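Local coordinates for NAD-dependent epimerase/dehydratase domain-containing protein (PDB 3IUS) that is of unknown function but probably binds a nicotinamide dinucleotide through a Rossmann-type fold, like the NAD-dependent epimerases and dehydratases, at residues G160-L165 / A223-L228; R171-P176 / P232-D237; G177-R182 / S250-V255; E211-Q216 / P271-G276. All coordinates share one frame; numbering follows the deposited sequence.

Contact 1 of 4, residues G160-L165 / A223-L228; sequences GPFSKL and AELQGL
F162 and L165 carry this contact from the loop side: both reach the last turn of helix 215-226, and L165 also L228 beyond it. The F162 ring is met at its edge, close to its plane, by a methyl of L225, with CZ of F162 3.9 Å from CD1 of L225. Two atoms round the ring, CD1 of F162 lies 3.7 Å from OE1 of Q226, an oblique approach in which ring and amide planes are 29° apart. L165 meets Q226, L228 and A223: its CD1 rests 4.0 Å from CB of Q226, while its CB takes the CD1 methyl of L228 at 3.9 Å. The other L165 methyl, CD2, faces the A223 backbone, 4.3 Å from CA of A223.

The second shell explains these positions. F162 holds its CG anti to the carbonyl carbon (chi1 -56°), and P161 CG lies over the rim of one face of its ring. Q226 sends CG anti to its backbone N (chi1 -166°) and bends at chi2, so that CB and CG lie along L165 while OE1 accepts a hydrogen bond from NE2 of Q281 on helix 273-282. On the helix side G227, with positive phi, closes a Schellman motif: L228 N bonds back to A223 O at 2.9 Å and G227 N to E224 O. That turn delivers L228 to L165. With no hydrogen bond between the two segments, the loop is joined to the helix C-terminus by van der Waals contact, and OE1 of the amide beside the ring is satisfied by Q281 of the neighbouring helix.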
loop_
_atom_site.group_PDB
_atom_site.type_symbol
_atom_site.label_atom_id
_atom_site.label_comp_id
_atom_site.label_asym_id
_atom_site.label_seq_id
_atom_site.Cartn_x
_atom_site.Cartn_y
_atom_site.Cartn_z
ATOM N N GLY A 160 8.567 9.715 -5.979
ATOM C CA GLY A 160 7.899 10.422 -7.053
ATOM C C GLY A 160 8.699 10.346 -8.336
ATOM O O GLY A 160 9.801 9.797 -8.350
ATOM N N PRO A 161 8.158 10.916 -9.421
ATOM C CA PRO A 161 8.742 10.773 -10.754
ATOM C C PRO A 161 9.785 11.833 -11.101
ATOM O O PRO A 161 10.452 11.699 -12.126
ATOM C CB PRO A 161 7.520 10.925 -11.650
ATOM C CG PRO A 161 6.723 11.984 -10.949
ATOM C CD PRO A 161 6.961 11.776 -9.456
ATOM N N PHE A 162 9.936 12.855 -10.263
ATOM C CA PHE A 162 10.841 13.959 -10.576
ATOM C C PHE A 162 12.311 13.608 -10.354
ATOM O O PHE A 162 13.199 14.221 -10.946
ATOM C CB PHE A 162 10.439 15.223 -9.814
ATOM C CG PHE A 162 9.018 15.636 -10.063
ATOM C CD1 PHE A 162 8.666 16.278 -11.236
ATOM C CD2 PHE A 162 8.025 15.351 -9.141
ATOM C CE1 PHE A 162 7.362 16.643 -11.476
ATOM C CE2 PHE A 162 6.720 15.718 -9.375
ATOM C CZ PHE A 162 6.381 16.360 -10.542
ATOM N N SER A 163 12.561 12.615 -9.507
ATOM C CA SER A 163 13.905 12.073 -9.339
ATOM C C SER A 163 14.289 11.278 -10.582
ATOM O O SER A 163 15.462 11.166 -10.934
ATOM C CB SER A 163 13.947 11.151 -8.121
ATOM O OG SER A 163 13.157 9.995 -8.344
ATOM N N LYS A 164 13.271 10.744 -11.245
ATOM C CA LYS A 164 13.427 9.832 -12.370
ATOM C C LYS A 164 13.789 10.551 -13.675
ATOM O O LYS A 164 14.106 9.915 -14.682
ATOM C CB LYS A 164 12.123 9.043 -12.520
ATOM C CG LYS A 164 12.014 8.100 -13.700
ATOM C CD LYS A 164 10.809 7.191 -13.492
ATOM C CE LYS A 164 10.131 6.807 -14.799
ATOM N NZ LYS A 164 8.821 6.126 -14.551
ATOM N N LEU A 165 13.760 11.880 -13.648
ATOM C CA LEU A 165 13.934 12.676 -14.858
ATOM C C LEU A 165 15.373 13.121 -15.074
ATOM O O LEU A 165 16.201 13.049 -14.167
ATOM C CB LEU A 165 13.040 13.915 -14.797
ATOM C CG LEU A 165 11.541 13.686 -14.636
ATOM C CD1 LEU A 165 10.885 14.925 -14.049
ATOM C CD2 LEU A 165 10.915 13.311 -15.973
ATOM N N ALA A 223 7.081 15.292 -16.737
ATOM C CA ALA A 223 7.969 15.985 -17.682
ATOM C C ALA A 223 7.435 17.385 -17.987
ATOM O O ALA A 223 8.178 18.366 -17.990
ATOM C CB ALA A 223 8.123 15.180 -18.958
ATOM N N GLU A 224 6.136 17.471 -18.237
ATOM C CA GLU A 224 5.486 18.749 -18.491
ATOM C C GLU A 224 5.728 19.745 -17.350
ATOM O O GLU A 224 6.108 20.887 -17.583
ATOM C CB GLU A 224 3.988 18.532 -18.716
ATOM C CG GLU A 224 3.192 19.793 -19.000
ATOM C CD GLU A 224 1.706 19.514 -19.167
ATOM O OE1 GLU A 224 1.349 18.363 -19.497
ATOM O OE2 GLU A 224 0.896 20.445 -18.970
ATOM N N LEU A 225 5.490 19.311 -16.113
ATOM C CA LEU A 225 5.714 20.161 -14.945
ATOM C C LEU A 225 7.152 20.668 -14.826
ATOM O O LEU A 225 7.394 21.773 -14.331
ATOM C CB LEU A 225 5.327 19.414 -13.671
ATOM C CG LEU A 225 3.826 19.248 -13.473
ATOM C CD1 LEU A 225 3.531 18.337 -12.284
ATOM C CD2 LEU A 225 3.153 20.603 -13.293
ATOM N N GLN A 226 8.098 19.852 -15.280
ATOM C CA GLN A 226 9.515 20.128 -15.088
ATOM C C GLN A 226 10.055 20.908 -16.277
ATOM O O GLN A 226 11.218 21.310 -16.292
ATOM C CB GLN A 226 10.277 18.809 -14.923
ATOM C CG GLN A 226 11.697 18.943 -14.380
ATOM C CD GLN A 226 11.756 19.006 -12.859
ATOM O OE1 GLN A 226 10.739 19.198 -12.181
ATOM N NE2 GLN A 226 12.954 18.836 -12.314
ATOM N N GLY A 227 9.206 21.121 -17.278
ATOM C CA GLY A 227 9.629 21.837 -18.469
ATOM C C GLY A 227 10.613 21.039 -19.297
ATOM O O GLY A 227 11.488 21.611 -19.963
ATOM N N LEU A 228 10.463 19.716 -19.268
ATOM C CA LEU A 228 11.325 18.805 -20.010
ATOM C C LEU A 228 10.605 18.156 -21.196
ATOM O O LEU A 228 9.386 18.089 -21.226
ATOM C CB LEU A 228 11.872 17.728 -19.077
ATOM C CG LEU A 228 12.735 18.263 -17.935
ATOM C CD1 LEU A 228 13.125 17.137 -17.000
ATOM C CD2 LEU A 228 13.980 18.954 -18.500
#

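Contact 2 of 4, residues R171-P176 / P232-D237; sequences RRIIKP and PAVDFD
F236 and V234 bury the most surface in this two-stranded parallel sheet, in which strands 172-174 and 233-235 run 32° apart. F236 follows the second strand. Its CG stands anti to the backbone N (chi1 163°), which lays the ring alongside K175, and the K175 chain, bent at chi2, passes over one face with CD 3.7 Å from the F236 ring centroid. This is a CH-pi contact; NZ of K175 is farther from the ring and donates a hydrogen bond to O of Y249. CG2 of I173 comes to the ring edge. An alanine in place of F236 would probably leave the aliphatic part of K175 and the I173 methyl without their aromatic partner, and so loosen this end of the sheet.

V234 shares a sheet face with I173. In the conformer described, its CG1 occupies the crowded position between N and the carbonyl carbon (chi1 45°) and comes 3.3 Å from CD1 of I173, tighter than usual; the same methyl lies over the rim of one face of the R171 guanidinium, whose NH2 bonds to O of A239. The opposite sheet face bears R172, I174 and A233: CB of A233 lies over the rim of one face of the R172 guanidinium and 3.7 Å from CG1 of I174, while NE of R172 donates to O of P231.

Backbone bonds alternate between strands, from R172 N to P232 O at 2.9 Å through to F236 N and I174 O. F236 N stands above the I174 carbonyl plane, consistent with the chain turning into its 3-10 segment. Backbone bonds thus set the register, and apolar contacts hold both faces.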
loop_
_atom_site.group_PDB
_atom_site.type_symbol
_atom_site.label_atom_id
_atom_site.label_comp_id
_atom_site.label_asym_id
_atom_site.label_seq_id
_atom_site.Cartn_x
_atom_site.Cartn_y
_atom_site.Cartn_z
ATOM N N ARG A 171 11.465 5.636 -20.708
ATOM C CA ARG A 171 10.608 5.403 -21.859
ATOM C C ARG A 171 9.170 5.211 -21.410
ATOM O O ARG A 171 8.912 4.738 -20.304
ATOM C CB ARG A 171 11.101 4.183 -22.643
ATOM C CG ARG A 171 11.442 2.990 -21.765
ATOM C CD ARG A 171 12.726 2.305 -22.220
ATOM N NE ARG A 171 12.536 1.422 -23.369
ATOM C CZ ARG A 171 12.142 0.155 -23.283
ATOM N NH1 ARG A 171 11.878 -0.382 -22.095
ATOM N NH2 ARG A 171 12.004 -0.576 -24.383
ATOM N N ARG A 172 8.234 5.602 -22.265
ATOM C CA ARG A 172 6.822 5.414 -21.969
ATOM C C ARG A 172 6.318 4.166 -22.681
ATOM O O ARG A 172 6.289 4.112 -23.909
ATOM C CB ARG A 172 6.014 6.654 -22.373
ATOM C CG ARG A 172 6.295 7.882 -21.509
ATOM C CD ARG A 172 5.518 9.106 -21.971
ATOM N NE ARG A 172 5.887 9.489 -23.332
ATOM C CZ ARG A 172 5.027 9.574 -24.340
ATOM N NH1 ARG A 172 3.738 9.327 -24.133
ATOM N NH2 ARG A 172 5.453 9.924 -25.547
ATOM N N ILE A 173 5.938 3.154 -21.905
ATOM C CA ILE A 173 5.424 1.911 -22.467
ATOM C C ILE A 173 3.936 2.047 -22.762
ATOM O O ILE A 173 3.139 2.326 -21.860
ATOM C CB ILE A 173 5.622 0.724 -21.502
ATOM C CG1 ILE A 173 7.077 0.637 -21.035
ATOM C CG2 ILE A 173 5.164 -0.573 -22.149
ATOM C CD1 ILE A 173 8.073 0.442 -22.155
ATOM N N ILE A 174 3.561 1.825 -24.017
ATOM C CA ILE A 174 2.172 1.987 -24.441
ATOM C C ILE A 174 1.434 0.658 -24.631
ATOM O O ILE A 174 1.648 -0.043 -25.608
ATOM C CB ILE A 174 2.084 2.804 -25.748
ATOM C CG1 ILE A 174 2.927 4.073 -25.641
ATOM C CG2 ILE A 174 0.637 3.153 -26.069
ATOM C CD1 ILE A 174 2.464 5.004 -24.547
ATOM N N LYS A 175 0.564 0.304 -23.685
ATOM C CA LYS A 175 -0.311 -0.847 -23.852
ATOM C C LYS A 175 -1.723 -0.309 -24.040
ATOM O O LYS A 175 -2.234 0.397 -23.168
ATOM C CB LYS A 175 -0.279 -1.735 -22.604
ATOM C CG LYS A 175 -1.277 -2.886 -22.627
ATOM C CD LYS A 175 -0.704 -4.101 -23.324
ATOM C CE LYS A 175 -1.719 -5.228 -23.418
ATOM N NZ LYS A 175 -2.203 -5.686 -22.094
ATOM N N PRO A 176 -2.359 -0.639 -25.175
ATOM C CA PRO A 176 -3.664 -0.062 -25.501
ATOM C C PRO A 176 -4.673 -0.334 -24.394
ATOM O O PRO A 176 -4.799 -1.478 -23.956
ATOM C CB PRO A 176 -4.073 -0.815 -26.772
ATOM C CG PRO A 176 -2.801 -1.305 -27.351
ATOM C CD PRO A 176 -1.930 -1.628 -26.178
ATOM N N PRO A 232 10.246 9.510 -25.082
ATOM C CA PRO A 232 9.772 8.719 -26.226
ATOM C C PRO A 232 8.888 7.556 -25.791
ATOM O O PRO A 232 9.079 7.005 -24.705
ATOM C CB PRO A 232 11.064 8.183 -26.844
ATOM C CG PRO A 232 12.058 8.201 -25.740
ATOM C CD PRO A 232 11.691 9.343 -24.842
ATOM N N ALA A 233 7.934 7.189 -26.639
ATOM C CA ALA A 233 7.051 6.068 -26.352
ATOM C C ALA A 233 7.464 4.824 -27.139
ATOM O O ALA A 233 8.017 4.914 -28.236
ATOM C CB ALA A 233 5.605 6.437 -26.653
ATOM N N VAL A 234 7.211 3.662 -26.551
ATOM C CA VAL A 234 7.463 2.389 -27.212
ATOM C C VAL A 234 6.264 1.477 -27.009
ATOM O O VAL A 234 5.721 1.402 -25.900
ATOM C CB VAL A 234 8.729 1.708 -26.659
ATOM C CG1 VAL A 234 8.755 1.784 -25.140
ATOM C CG2 VAL A 234 8.810 0.265 -27.132
ATOM N N ASP A 235 5.846 0.797 -28.074
ATOM C CA ASP A 235 4.699 -0.099 -27.990
ATOM C C ASP A 235 5.005 -1.269 -27.068
ATOM O O ASP A 235 6.078 -1.861 -27.124
ATOM C CB ASP A 235 4.295 -0.615 -29.374
ATOM C CG ASP A 235 3.474 0.394 -30.160
ATOM O OD1 ASP A 235 3.302 0.188 -31.380
ATOM O OD2 ASP A 235 2.990 1.382 -29.562
ATOM N N PHE A 236 4.043 -1.594 -26.212
ATOM C CA PHE A 236 4.191 -2.680 -25.260
ATOM C C PHE A 236 4.755 -3.958 -25.890
ATOM O O PHE A 236 5.681 -4.564 -25.355
ATOM C CB PHE A 236 2.842 -2.955 -24.591
ATOM C CG PHE A 236 2.764 -4.279 -23.903
ATOM C CD1 PHE A 236 2.084 -5.333 -24.486
ATOM C CD2 PHE A 236 3.370 -4.473 -22.673
ATOM C CE1 PHE A 236 2.002 -6.558 -23.856
ATOM C CE2 PHE A 236 3.292 -5.696 -22.036
ATOM C CZ PHE A 236 2.607 -6.742 -22.629
ATOM N N ASP A 237 4.197 -4.361 -27.026
ATOM C CA ASP A 237 4.622 -5.595 -27.682
ATOM C C ASP A 237 5.960 -5.442 -28.422
ATOM O O ASP A 237 6.374 -6.334 -29.163
ATOM C CB ASP A 237 3.530 -6.109 -28.629
ATOM C CG ASP A 237 3.509 -5.370 -29.962
ATOM O OD1 ASP A 237 3.503 -4.117 -29.968
ATOM O OD2 ASP A 237 3.490 -6.053 -31.008
#

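Contact 3 of 4, residues G177-R182 / S250-V255; sequences GQVFSR and SENKRV
Two irregular segments, the run leading into strand 182-184 and the one leading into the short strand 254-255, are stitched together here by side-chain amides and water. N252 is the main clasp. With CG anti to its backbone N, its OD1 takes the N-H of V179 at 3.0 Å along a nearly straight line (176°), from above the amide carbonyl plane, while ND2 of N252 gives a weak bond to O of G177. Q178 passes N252 in the opposite direction, their amide planes 60° apart. Its chain bends at chi2 to bring NE2 to O of E251 at 3.1 Å (175°), with that oxygen in the Q178 amide plane; NE2 also donates to O of V179. An alanine in place of Q178, lacking NE2 and both its bonds, would probably leave the carbonyls of E251 and V179 less well satisfied and loosen the seam.

V179 crosses R254 at about a right angle, CG2 over the centre of the guanidinium face. Water 1 lies at the guanidinium edge, accepting from R254 NH2 and donating to O of G177 at 2.7 Å. Water 2 joins V179 O to K253 N, and water 3 joins S181 OG to K253 O, at 2.8 Å from each.

Around this seam, R254 NH1 bonds to O of G112 near strand 114-115, which pairs with strand 254-255. On the other segment, F180 and S181 form backbone hydrogen bonds with V213 and with G153 of strand 146-155.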
loop_
_atom_site.group_PDB
_atom_site.type_symbol
_atom_site.label_atom_id
_atom_site.label_comp_id
_atom_site.label_asym_id
_atom_site.label_seq_id
_atom_site.Cartn_x
_atom_site.Cartn_y
_atom_site.Cartn_z
ATOM N N GLY A 177 -5.350 0.719 -23.946
ATOM C CA GLY A 177 -6.389 0.602 -22.935
ATOM C C GLY A 177 -5.881 0.493 -21.512
ATOM O O GLY A 177 -6.667 0.584 -20.573
ATOM N N GLN A 178 -4.578 0.290 -21.344
ATOM C CA GLN A 178 -4.011 0.059 -20.014
ATOM C C GLN A 178 -4.115 1.264 -19.083
ATOM O O GLN A 178 -3.764 2.373 -19.443
ATOM C CB GLN A 178 -2.547 -0.373 -20.109
ATOM C CG GLN A 178 -1.942 -0.744 -18.767
ATOM C CD GLN A 178 -2.380 -2.114 -18.300
ATOM O OE1 GLN A 178 -2.323 -3.081 -19.051
ATOM N NE2 GLN A 178 -2.825 -2.202 -17.057
ATOM N N VAL A 179 -4.615 1.030 -17.878
ATOM C CA VAL A 179 -4.544 2.041 -16.841
ATOM C C VAL A 179 -3.994 1.392 -15.573
ATOM O O VAL A 179 -4.118 0.174 -15.388
ATOM C CB VAL A 179 -5.924 2.651 -16.558
ATOM C CG1 VAL A 179 -6.474 3.342 -17.796
ATOM C CG2 VAL A 179 -6.884 1.572 -16.081
ATOM N N PHE A 180 -3.381 2.197 -14.709
ATOM C CA PHE A 180 -2.943 1.723 -13.400
ATOM C C PHE A 180 -3.597 2.515 -12.272
ATOM O O PHE A 180 -3.924 3.688 -12.429
ATOM C CB PHE A 180 -1.422 1.796 -13.261
ATOM C CG PHE A 180 -0.688 0.791 -14.093
ATOM C CD1 PHE A 180 -1.144 -0.512 -14.193
ATOM C CD2 PHE A 180 0.477 1.142 -14.751
ATOM C CE1 PHE A 180 -0.459 -1.445 -14.952
ATOM C CE2 PHE A 180 1.166 0.215 -15.512
ATOM C CZ PHE A 180 0.694 -1.078 -15.615
ATOM N N SER A 181 -3.805 1.870 -11.132
ATOM C CA SER A 181 -4.331 2.585 -9.991
ATOM C C SER A 181 -3.196 3.128 -9.138
ATOM O O SER A 181 -2.177 2.457 -8.937
ATOM C CB SER A 181 -5.207 1.665 -9.138
ATOM O OG SER A 181 -6.130 0.975 -9.950
ATOM N N ARG A 182 -3.393 4.339 -8.625
ATOM C CA ARG A 182 -2.423 4.983 -7.750
ATOM C C ARG A 182 -3.056 5.490 -6.461
ATOM O O ARG A 182 -4.242 5.809 -6.428
ATOM C CB ARG A 182 -1.791 6.182 -8.451
ATOM C CG ARG A 182 -1.561 6.016 -9.932
ATOM C CD ARG A 182 -0.696 7.157 -10.439
ATOM N NE ARG A 182 0.545 7.245 -9.672
ATOM C CZ ARG A 182 1.261 8.355 -9.514
ATOM N NH1 ARG A 182 0.872 9.497 -10.064
ATOM N NH2 ARG A 182 2.370 8.325 -8.795
ATOM N N SER A 250 -0.329 -7.185 -17.807
ATOM C CA SER A 250 -1.116 -8.362 -18.164
ATOM C C SER A 250 -2.482 -8.362 -17.488
ATOM O O SER A 250 -3.289 -9.255 -17.717
ATOM C CB SER A 250 -0.369 -9.646 -17.797
ATOM O OG SER A 250 -0.273 -9.789 -16.390
ATOM N N GLU A 251 -2.728 -7.361 -16.653
ATOM C CA GLU A 251 -4.007 -7.235 -15.966
ATOM C C GLU A 251 -4.464 -5.790 -16.040
ATOM O O GLU A 251 -3.686 -4.878 -15.783
ATOM C CB GLU A 251 -3.879 -7.637 -14.497
ATOM C CG GLU A 251 -3.581 -9.101 -14.262
ATOM C CD GLU A 251 -3.525 -9.449 -12.788
ATOM O OE1 GLU A 251 -3.151 -8.573 -11.980
ATOM O OE2 GLU A 251 -3.856 -10.602 -12.438
ATOM N N ASN A 252 -5.732 -5.584 -16.369
ATOM C CA ASN A 252 -6.267 -4.235 -16.449
ATOM C C ASN A 252 -7.624 -4.146 -15.764
ATOM O O ASN A 252 -8.531 -4.885 -16.110
ATOM C CB ASN A 252 -6.381 -3.806 -17.908
ATOM C CG ASN A 252 -6.589 -2.319 -18.060
ATOM O OD1 ASN A 252 -6.015 -1.520 -17.317
ATOM N ND2 ASN A 252 -7.423 -1.937 -19.012
ATOM N N LYS A 253 -7.750 -3.238 -14.801
ATOM C CA LYS A 253 -9.027 -2.988 -14.143
ATOM C C LYS A 253 -9.106 -1.552 -13.618
ATOM O O LYS A 253 -8.115 -0.827 -13.625
ATOM C CB LYS A 253 -9.244 -3.983 -13.002
ATOM C CG LYS A 253 -8.438 -3.693 -11.740
ATOM C CD LYS A 253 -7.075 -4.342 -11.763
ATOM C CE LYS A 253 -6.320 -4.081 -10.465
ATOM N NZ LYS A 253 -4.902 -4.517 -10.569
ATOM N N ARG A 254 -10.291 -1.146 -13.170
ATOM C CA ARG A 254 -10.468 0.149 -12.536
ATOM C C ARG A 254 -11.092 -0.155 -11.192
ATOM O O ARG A 254 -12.006 -0.968 -11.116
ATOM C CB ARG A 254 -11.381 1.048 -13.377
ATOM C CG ARG A 254 -10.706 1.599 -14.636
ATOM C CD ARG A 254 -11.699 2.397 -15.466
ATOM N NE ARG A 254 -11.047 3.145 -16.542
ATOM C CZ ARG A 254 -10.696 2.608 -17.698
ATOM N NH1 ARG A 254 -10.917 1.320 -17.922
ATOM N NH2 ARG A 254 -10.117 3.355 -18.630
ATOM N N VAL A 255 -10.559 0.452 -10.133
ATOM C CA VAL A 255 -10.944 0.074 -8.778
ATOM C C VAL A 255 -11.755 1.167 -8.101
ATOM O O VAL A 255 -11.322 2.319 -8.040
ATOM C CB VAL A 255 -9.698 -0.239 -7.913
ATOM C CG1 VAL A 255 -10.119 -0.741 -6.535
ATOM C CG2 VAL A 255 -8.792 -1.255 -8.626
HETATM O O HOH W 1 -8.845 2.090 -20.976
HETATM O O HOH W 2 -5.198 -1.864 -14.083
HETATM O O HOH W 3 -6.586 1.311 -12.673
#

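Contact 4 of 4, residues E211-Q216 / P271-G276; sequences EPVPPQ and PNYRVG
The buried, close-packed part of this contact is V213 against Y273. V213 puts CG2 over one face of the Y273 ring, 3.9 Å from its centroid, a CH-pi contact. OE2 of E211 comes to the edge of that ring, and R274 CG lies over the rim of a face, so both charged chains frame the tyrosine.

The partly exposed side is polar, a two-pronged salt bridge. E211 reaches out fully extended and crosses R274 at about a right angle, so that NH1 and NH2 grip its two oxygens end-on. NH1 of R274 meets OE2 of E211 at 2.9 Å in an almost straight bond (177°) that lies in the guanidinium plane but comes from above the carboxylate plane. NH2 of R274 reaches the syn lone pair of E211 OE1 at 3.1 Å, tilted out of the guanidinium plane. The two planes are 50° apart, consistent with only one bond being straight.

Between the main chains the link is looser, made through solvent: water 4 donates to E211 O at 2.9 Å and accepts weakly from Y273 N.

N272 is the N-cap of helix 273-282: its OD1 accepts from V275 N at 3.2 Å and, weakly, from R274 N. The pattern is that of a capped helix start whose first turn is bridged by charge to the loop leading into helix 215-226.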
loop_
_atom_site.group_PDB
_atom_site.type_symbol
_atom_site.label_atom_id
_atom_site.label_comp_id
_atom_site.label_asym_id
_atom_site.label_seq_id
_atom_site.Cartn_x
_atom_site.Cartn_y
_atom_site.Cartn_z
ATOM N N GLU A 211 -8.851 8.411 -10.075
ATOM C CA GLU A 211 -8.578 8.450 -11.504
ATOM C C GLU A 211 -7.579 7.397 -11.982
ATOM O O GLU A 211 -6.366 7.636 -11.999
ATOM C CB GLU A 211 -8.115 9.848 -11.914
ATOM C CG GLU A 211 -7.876 9.998 -13.400
ATOM C CD GLU A 211 -7.681 11.441 -13.820
ATOM O OE1 GLU A 211 -7.981 12.346 -13.017
ATOM O OE2 GLU A 211 -7.230 11.669 -14.962
ATOM N N PRO A 212 -8.093 6.216 -12.358
ATOM C CA PRO A 212 -7.265 5.233 -13.052
ATOM C C PRO A 212 -6.579 5.929 -14.210
ATOM O O PRO A 212 -7.241 6.653 -14.952
ATOM C CB PRO A 212 -8.289 4.237 -13.576
ATOM C CG PRO A 212 -9.377 4.271 -12.545
ATOM C CD PRO A 212 -9.433 5.686 -12.034
ATOM N N VAL A 213 -5.285 5.716 -14.351
ATOM C CA VAL A 213 -4.519 6.503 -15.303
ATOM C C VAL A 213 -3.529 5.648 -16.081
ATOM O O VAL A 213 -2.877 4.774 -15.523
ATOM C CB VAL A 213 -3.794 7.670 -14.585
ATOM C CG1 VAL A 213 -2.833 7.149 -13.520
ATOM C CG2 VAL A 213 -3.051 8.541 -15.586
ATOM N N PRO A 214 -3.426 5.891 -17.392
ATOM C CA PRO A 214 -2.376 5.244 -18.182
ATOM C C PRO A 214 -1.014 5.661 -17.637
ATOM O O PRO A 214 -0.786 6.856 -17.450
ATOM C CB PRO A 214 -2.587 5.825 -19.583
ATOM C CG PRO A 214 -4.031 6.248 -19.607
ATOM C CD PRO A 214 -4.313 6.729 -18.213
ATOM N N PRO A 215 -0.126 4.690 -17.364
ATOM C CA PRO A 215 1.175 4.962 -16.749
ATOM C C PRO A 215 1.962 5.991 -17.558
ATOM O O PRO A 215 2.694 6.795 -16.990
ATOM C CB PRO A 215 1.874 3.593 -16.799
ATOM C CG PRO A 215 1.086 2.798 -17.822
ATOM C CD PRO A 215 -0.311 3.248 -17.594
ATOM N N GLN A 216 1.781 5.970 -18.871
ATOM C CA GLN A 216 2.516 6.890 -19.748
ATOM C C GLN A 216 2.095 8.346 -19.537
ATOM O O GLN A 216 2.840 9.269 -19.870
ATOM C CB GLN A 216 2.371 6.491 -21.223
ATOM C CG GLN A 216 0.959 6.593 -21.799
ATOM C CD GLN A 216 0.163 5.305 -21.633
ATOM O OE1 GLN A 216 0.398 4.542 -20.707
ATOM N NE2 GLN A 216 -0.771 5.055 -22.548
ATOM N N PRO A 271 -6.928 13.476 -4.972
ATOM C CA PRO A 271 -7.900 12.666 -5.721
ATOM C C PRO A 271 -7.363 12.118 -7.037
ATOM O O PRO A 271 -7.891 11.135 -7.551
ATOM C CB PRO A 271 -9.040 13.661 -5.994
ATOM C CG PRO A 271 -8.407 15.008 -5.822
ATOM C CD PRO A 271 -7.454 14.821 -4.700
ATOM N N ASN A 272 -6.322 12.746 -7.574
ATOM C CA ASN A 272 -5.747 12.301 -8.836
ATOM C C ASN A 272 -4.265 12.635 -8.942
ATOM O O ASN A 272 -3.737 13.412 -8.142
ATOM C CB ASN A 272 -6.532 12.860 -10.037
ATOM C CG ASN A 272 -6.406 14.371 -10.181
ATOM O OD1 ASN A 272 -5.364 14.887 -10.610
ATOM N ND2 ASN A 272 -7.478 15.090 -9.857
ATOM N N TYR A 273 -3.607 12.031 -9.931
ATOM C CA TYR A 273 -2.157 12.127 -10.092
ATOM C C TYR A 273 -1.701 13.540 -10.427
ATOM O O TYR A 273 -0.578 13.919 -10.107
ATOM C CB TYR A 273 -1.651 11.151 -11.167
ATOM C CG TYR A 273 -1.969 11.574 -12.580
ATOM C CD1 TYR A 273 -1.008 12.170 -13.386
ATOM C CD2 TYR A 273 -3.231 11.378 -13.112
ATOM C CE1 TYR A 273 -1.305 12.560 -14.678
ATOM C CE2 TYR A 273 -3.535 11.764 -14.393
ATOM C CZ TYR A 273 -2.568 12.356 -15.173
ATOM O OH TYR A 273 -2.889 12.739 -16.448
ATOM N N ARG A 274 -2.562 14.314 -11.082
ATOM C CA ARG A 274 -2.194 15.677 -11.448
ATOM C C ARG A 274 -2.043 16.577 -10.226
ATOM O O ARG A 274 -1.075 17.318 -10.130
ATOM C CB ARG A 274 -3.160 16.282 -12.476
ATOM C CG ARG A 274 -2.990 15.704 -13.894
ATOM C CD ARG A 274 -3.964 16.325 -14.892
ATOM N NE ARG A 274 -5.348 16.272 -14.417
ATOM C CZ ARG A 274 -6.111 15.181 -14.457
ATOM N NH1 ARG A 274 -5.619 14.053 -14.947
ATOM N NH2 ARG A 274 -7.358 15.218 -14.003
ATOM N N VAL A 275 -2.984 16.513 -9.285
ATOM C CA VAL A 275 -2.862 17.342 -8.088
ATOM C C VAL A 275 -1.777 16.800 -7.161
ATOM O O VAL A 275 -1.069 17.569 -6.502
ATOM C CB VAL A 275 -4.203 17.501 -7.333
ATOM C CG1 VAL A 275 -5.120 18.461 -8.086
ATOM C CG2 VAL A 275 -4.867 16.169 -7.152
ATOM N N GLY A 276 -1.643 15.477 -7.121
ATOM C CA GLY A 276 -0.582 14.849 -6.353
ATOM C C GLY A 276 0.796 15.237 -6.874
ATOM O O GLY A 276 1.696 15.583 -6.105
HETATM O O HOH W 4 -4.611 9.396 -10.552
#

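How the contacts relate
Along the chain the first segments, 160-165, 171-176, 177-182 and 211-216, all precede their partners, which follow in the same order, so every pair of contacts crosses. Helix 215-226 ties the set together: contact 4 lies at its start and contact 1 at its end, about 14 Å apart between centres, and both also use or touch helix 273-282. Strand 233-235 of contact 2 follows that helix, and Q216 packs on R172 and I174. Contacts 3 and 4 are closest, about 12 Å between centres, with a probable hydrogen bond from F180 N to V213 O. The interlaced region thus adjoins the parallel sheet through strands 146-155 and 182-184, beside the Rossmann-type core.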